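Local coordinates for Blo t 1 allergen (PDB 5JT8), which is a mite allergen of the papain family, probably acting as a cysteine protease and made with an inhibitory propeptide, at residues Y253-N258 against Y274-T279; F191-R196 against G220-V225. All coordinates share one frame; numbering follows the deposited sequence. Where two conformers were deposited one is given.

Interaction 1: Y253-N258 against Y274-T279; sequences YMHGSN and YNDAYT. With NO3 (nitrate ion), chain J; NO3 (nitrate ion), chain H.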
# COMPACT_ATOMS: atom_id res chain seq x y z
N TYR A 253 -3.53 -0.80 -6.45
CA TYR A 253 -4.65 -0.60 -5.55
C TYR A 253 -5.39 -1.90 -5.38
O TYR A 253 -5.74 -2.55 -6.37
CB TYR A 253 -5.60 0.46 -6.07
CG TYR A 253 -5.25 1.84 -5.60
CD1 TYR A 253 -4.18 2.52 -6.15
CD2 TYR A 253 -5.98 2.45 -4.59
CE1 TYR A 253 -3.85 3.78 -5.73
CE2 TYR A 253 -5.65 3.72 -4.16
CZ TYR A 253 -4.59 4.38 -4.73
OH TYR A 253 -4.24 5.65 -4.32
N MET A 254 -5.63 -2.30 -4.14
CA MET A 254 -6.27 -3.57 -3.92
C MET A 254 -7.22 -3.54 -2.72
O MET A 254 -7.51 -2.49 -2.15
CB MET A 254 -5.20 -4.67 -3.77
CG MET A 254 -3.97 -4.24 -3.03
SD MET A 254 -4.27 -4.30 -1.27
CE MET A 254 -4.83 -6.00 -1.13
N HIS A 255 -7.72 -4.72 -2.36
CA HIS A 255 -8.72 -4.83 -1.32
C HIS A 255 -8.02 -5.12 0.02
O HIS A 255 -8.00 -6.26 0.49
CB HIS A 255 -9.74 -5.93 -1.68
CG HIS A 255 -10.96 -5.93 -0.82
ND1 HIS A 255 -12.09 -6.65 -1.14
CD2 HIS A 255 -11.23 -5.29 0.34
CE1 HIS A 255 -13.01 -6.44 -0.21
NE2 HIS A 255 -12.51 -5.63 0.70
N GLY A 256 -7.44 -4.08 0.62
CA GLY A 256 -6.66 -4.25 1.83
C GLY A 256 -7.46 -4.68 3.06
O GLY A 256 -6.91 -5.33 3.94
N SER A 257 -8.75 -4.33 3.11
CA SER A 257 -9.55 -4.61 4.30
C SER A 257 -10.12 -6.03 4.33
O SER A 257 -10.74 -6.43 5.32
CB SER A 257 -10.69 -3.59 4.44
OG SER A 257 -11.59 -3.64 3.35
N ASN A 258 -9.90 -6.79 3.26
CA ASN A 258 -10.21 -8.22 3.25
C ASN A 258 -9.53 -8.94 4.43
O ASN A 258 -8.35 -8.70 4.71
CB ASN A 258 -9.78 -8.86 1.92
CG ASN A 258 -9.87 -10.38 1.95
OD1 ASN A 258 -8.99 -11.07 2.48
ND2 ASN A 258 -10.93 -10.92 1.36
N TYR A 274 -10.95 -13.50 -6.11
CA TYR A 274 -10.60 -13.50 -7.52
C TYR A 274 -11.32 -12.38 -8.26
O TYR A 274 -12.52 -12.18 -8.08
CB TYR A 274 -10.94 -14.85 -8.15
CG TYR A 274 -9.94 -15.95 -7.85
CD1 TYR A 274 -8.90 -15.75 -6.94
CD2 TYR A 274 -10.00 -17.18 -8.51
CE1 TYR A 274 -7.98 -16.75 -6.68
CE2 TYR A 274 -9.08 -18.18 -8.25
CZ TYR A 274 -8.08 -17.96 -7.34
OH TYR A 274 -7.16 -18.94 -7.09
N ASN A 275 -10.58 -11.64 -9.08
CA ASN A 275 -11.15 -10.55 -9.89
C ASN A 275 -11.89 -9.51 -9.06
O ASN A 275 -12.91 -8.97 -9.50
CB ASN A 275 -12.11 -11.11 -10.95
CG ASN A 275 -11.51 -12.28 -11.72
OD1 ASN A 275 -10.46 -12.15 -12.36
ND2 ASN A 275 -12.17 -13.43 -11.65
N ASP A 276 -11.40 -9.23 -7.86
CA ASP A 276 -12.04 -8.25 -6.98
C ASP A 276 -12.16 -6.85 -7.61
O ASP A 276 -11.18 -6.29 -8.11
CB ASP A 276 -11.27 -8.14 -5.68
CG ASP A 276 -12.15 -7.73 -4.53
OD1 ASP A 276 -13.16 -7.02 -4.77
OD2 ASP A 276 -11.84 -8.13 -3.40
N ALA A 277 -13.37 -6.29 -7.55
CA ALA A 277 -13.59 -4.94 -8.06
C ALA A 277 -13.43 -3.90 -6.94
O ALA A 277 -13.23 -2.71 -7.20
CB ALA A 277 -14.96 -4.83 -8.70
N TYR A 278 -13.50 -4.36 -5.70
CA TYR A 278 -13.46 -3.47 -4.56
C TYR A 278 -12.04 -3.22 -4.09
O TYR A 278 -11.33 -4.13 -3.68
CB TYR A 278 -14.29 -4.05 -3.41
CG TYR A 278 -14.46 -3.13 -2.22
CD1 TYR A 278 -15.52 -2.24 -2.14
CD2 TYR A 278 -13.56 -3.18 -1.16
CE1 TYR A 278 -15.68 -1.42 -1.04
CE2 TYR A 278 -13.70 -2.36 -0.06
CZ TYR A 278 -14.76 -1.49 0.01
OH TYR A 278 -14.91 -0.68 1.12
N THR A 279 -11.63 -1.96 -4.15
CA THR A 279 -10.30 -1.57 -3.76
C THR A 279 -10.38 -0.47 -2.68
O THR A 279 -11.24 0.42 -2.75
CB THR A 279 -9.55 -1.09 -5.00
OG1 THR A 279 -10.49 -0.48 -5.87
CG2 THR A 279 -8.93 -2.28 -5.75
N NO3 J . -10.23 -16.98 -12.13
O1 NO3 J . -10.18 -18.22 -11.90
O2 NO3 J . -11.36 -16.40 -12.21
O3 NO3 J . -9.17 -16.31 -12.28
N NO3 H . -12.43 -14.03 -0.28
O1 NO3 H . -12.32 -15.09 -0.98
O2 NO3 H . -12.66 -12.93 -0.87
O3 NO3 H . -12.33 -14.07 0.98
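His255 and Thr279 bring the two backbones closest, their CA atoms 4.4 Å apart, where the end of strand 250-254 meets an irregular loop. Thr279 CA turns its hydrogen toward Met254 O at 3.4 Å, so a CA-H...O contact joins the backbones, and the Thr279 methyl CG2 packs 3.5 Å from Met254 CA. The polar link is made by side chains. His255 ND1 donates to Asp276 OD2 over 2.7 Å with an N-H...O angle of 161°. The acceptor lies almost in the imidazole plane, whereas ND1 meets OD2 on its syn side and somewhat out of the carboxylate plane. CG of His255 stands anti to its backbone N (chi1 -168°); the ring has Asp276 OD2 at its edge and Tyr278 CD2 over one face. Asp276 is itself fixed by an Asx turn: its OD1 accepts from Tyr278 N at 2.8 Å. With both oxygens engaged, the carboxylate has little freedom to rotate, and its charge probably favours a protonated imidazole. Tyr278 CD2 is offset toward the imidazole rim, 3.3 Å from His255 NE2, and the two ring planes are inclined at 54°. On the opposite face lies Asn258 CB, and Ser257 OG is at the ring edge. Beyond the pair, Tyr278 OH bonds to Ser84 and Ser257 OG to Asp280, while Asn275 ND2 donates to a nitrate, probably from the crystallisation liquor. The Ser84 bond, with Phe94 against Thr279, ties the loop to helices 80-88 and 94-100. This is consistent with the prosegment-binding loop of a papain-family zymogen, shortly before His281, probably the family's active-site histidine.

Interaction 2: F191-R196 against G220-V225; sequences FKYMIR and GQRYHV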
# COMPACT_ATOMS: atom_id res chain seq x y z
N PHE A 191 2.23 11.34 -7.39
CA PHE A 191 3.30 11.46 -8.37
C PHE A 191 3.23 12.80 -9.08
O PHE A 191 4.25 13.41 -9.35
CB PHE A 191 3.23 10.33 -9.40
CG PHE A 191 3.65 9.01 -8.87
CD1 PHE A 191 4.85 8.88 -8.17
CD2 PHE A 191 2.84 7.90 -9.03
CE1 PHE A 191 5.24 7.66 -7.67
CE2 PHE A 191 3.23 6.67 -8.53
CZ PHE A 191 4.43 6.54 -7.85
N LYS A 192 2.01 13.23 -9.40
CA LYS A 192 1.79 14.55 -10.02
C LYS A 192 2.46 15.64 -9.17
O LYS A 192 3.12 16.55 -9.69
CB LYS A 192 0.29 14.83 -10.16
CG LYS A 192 -0.06 16.20 -10.69
CD LYS A 192 -1.59 16.41 -10.76
CE LYS A 192 -2.23 15.45 -11.76
NZ LYS A 192 -3.72 15.53 -11.73
N TYR A 193 2.29 15.54 -7.86
CA TYR A 193 2.87 16.50 -6.94
C TYR A 193 4.40 16.37 -6.96
O TYR A 193 5.13 17.35 -6.87
CB TYR A 193 2.32 16.28 -5.54
CG TYR A 193 2.81 17.28 -4.54
CD1 TYR A 193 3.99 17.06 -3.85
CD2 TYR A 193 2.09 18.44 -4.28
CE1 TYR A 193 4.46 17.97 -2.94
CE2 TYR A 193 2.55 19.37 -3.36
CZ TYR A 193 3.73 19.12 -2.69
OH TYR A 193 4.20 20.03 -1.77
N MET A 194 4.88 15.15 -7.11
CA MET A 194 6.31 14.90 -7.15
C MET A 194 6.94 15.49 -8.41
O MET A 194 8.10 15.87 -8.41
CB MET A 194 6.56 13.40 -7.06
CG MET A 194 6.41 12.86 -5.66
SD MET A 194 7.11 11.22 -5.57
CE MET A 194 5.83 10.37 -4.65
N ILE A 195 6.16 15.59 -9.48
CA ILE A 195 6.63 16.23 -10.70
C ILE A 195 6.65 17.74 -10.57
O ILE A 195 7.67 18.39 -10.80
CB ILE A 195 5.74 15.86 -11.92
CG1 ILE A 195 5.94 14.39 -12.29
CG2 ILE A 195 6.05 16.75 -13.12
CD1 ILE A 195 4.81 13.85 -13.14
N ARG A 196 5.51 18.31 -10.19
CA ARG A 196 5.37 19.76 -10.27
C ARG A 196 6.08 20.48 -9.14
O ARG A 196 6.53 21.62 -9.31
CB ARG A 196 3.89 20.12 -10.29
CG ARG A 196 3.15 19.55 -11.49
CD ARG A 196 1.65 19.83 -11.42
NE ARG A 196 0.93 19.16 -12.50
CZ ARG A 196 -0.40 19.07 -12.58
NH1 ARG A 196 -1.17 19.61 -11.63
NH2 ARG A 196 -0.96 18.44 -13.60
N GLY A 220 14.85 22.51 2.17
CA GLY A 220 15.42 21.18 2.16
C GLY A 220 15.44 20.83 0.70
O GLY A 220 14.71 21.43 -0.09
N GLN A 221 16.29 19.89 0.33
CA GLN A 221 16.33 19.47 -1.05
C GLN A 221 14.98 18.84 -1.43
O GLN A 221 14.32 18.23 -0.58
CB GLN A 221 17.48 18.50 -1.27
CG GLN A 221 17.67 18.12 -2.71
CD GLN A 221 19.11 17.84 -3.02
OE1 GLN A 221 20.00 18.29 -2.30
NE2 GLN A 221 19.35 17.11 -4.10
N ARG A 222 14.57 18.99 -2.68
CA ARG A 222 13.32 18.38 -3.13
C ARG A 222 13.60 17.32 -4.16
O ARG A 222 14.40 17.51 -5.06
CB ARG A 222 12.36 19.44 -3.69
CG ARG A 222 11.66 20.23 -2.60
CD ARG A 222 10.63 21.21 -3.10
NE ARG A 222 10.04 21.94 -1.98
CZ ARG A 222 8.89 21.62 -1.39
NH1 ARG A 222 8.18 20.60 -1.84
NH2 ARG A 222 8.45 22.34 -0.37
N TYR A 223 12.92 16.19 -4.01
CA TYR A 223 13.09 15.07 -4.92
C TYR A 223 11.87 14.93 -5.82
O TYR A 223 10.74 14.86 -5.34
CB TYR A 223 13.35 13.79 -4.12
CG TYR A 223 14.63 13.91 -3.34
CD1 TYR A 223 14.66 14.55 -2.11
CD2 TYR A 223 15.82 13.43 -3.87
CE1 TYR A 223 15.85 14.69 -1.40
CE2 TYR A 223 17.02 13.55 -3.17
CZ TYR A 223 17.03 14.18 -1.94
OH TYR A 223 18.22 14.31 -1.26
N HIS A 224 12.11 14.89 -7.12
CA HIS A 224 11.03 14.80 -8.09
C HIS A 224 10.99 13.45 -8.75
O HIS A 224 11.92 12.66 -8.62
CB HIS A 224 11.20 15.87 -9.17
CG HIS A 224 11.25 17.27 -8.64
ND1 HIS A 224 10.17 18.12 -8.69
CD2 HIS A 224 12.26 17.97 -8.06
CE1 HIS A 224 10.50 19.28 -8.16
NE2 HIS A 224 11.77 19.22 -7.77
N VAL A 225 9.91 13.19 -9.48
CA VAL A 225 9.94 12.24 -10.58
C VAL A 225 9.62 13.09 -11.82
O VAL A 225 9.26 14.25 -11.67
CB VAL A 225 8.93 11.10 -10.40
CG1 VAL A 225 9.10 10.42 -9.03
CG2 VAL A 225 7.50 11.62 -10.56
O HOH W 1 9.80 17.52 -12.15
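The His224 imidazole presents its edge to Ile195 O, which lies near the ring plane, while Met194 O comes in obliquely beside the same ND1. Both carbonyls belong to the last turn of helix 187-196, in the mainly helical domain of the papain fold, and the loop 220-225 runs across that helix end. ND1 donates to Ile195 O at 3.3 Å with an N-H...O angle of 145°, reaching the oxygen from above the carbonyl plane; its second bond, to Met194 O, is weak. CG is anti to the carbonyl carbon and beside the backbone N (chi1 -58°), and chi2 then turns ND1 toward the two oxygens. Met194 O is approached by two further groups: Val225 N gives a weak bond at 3.4 Å, and His224 CA points a hydrogen at it from 3.1 Å. Donors from the loop thus gather at carbonyls of the helix C-terminus, where the helix dipole would probably favour a positively polarised imidazole. Farther along the loop, Arg222 reaches toward Tyr193, but both polar ends have Glu164 as their stronger partner: NH1 in a salt bridge and OH in a hydrogen bond.

Alongside these polar contacts the packing is apolar. Val225 packs its two methyls against helix 187-196, CG2 lying 4.0 Å from Met194 CB and CG1 4.1 Å from Met194 SD, while Phe191 and Met194 also touch helix 139-154. Ile195 and Val225 cross at about a right angle, with CG1 of Ile195 3.6 Å from CG2 of Val225. Beside them a water donates to Ile195 O at 2.7 Å and, more weakly, to Val225 O.

Overall arrangement
Interactions 1 and 2 lie on opposite sides of the chain's centre, about 12 and 20 Å from it, with their own centres 29 Å apart. Their nearest atoms are about 8 Å apart and do not touch. Along the chain they follow in series, 191-196/220-225 closing before 253-258/274-279 opens. Interaction 1 comes next to Cys137, oxidised to S-hydroxycysteine and probably the family's nucleophile, through Tyr253 on Trp138, whereas Phe191 and Met194 of interaction 2 pack farther along helix 139-154, on Ala142, Val145 and Ala146. Interaction 1 also meets helices of the probable propeptide; interaction 2 is structural packing within the helical domain. The glycan sugar lies about 13 Å from the Thr279 side chain.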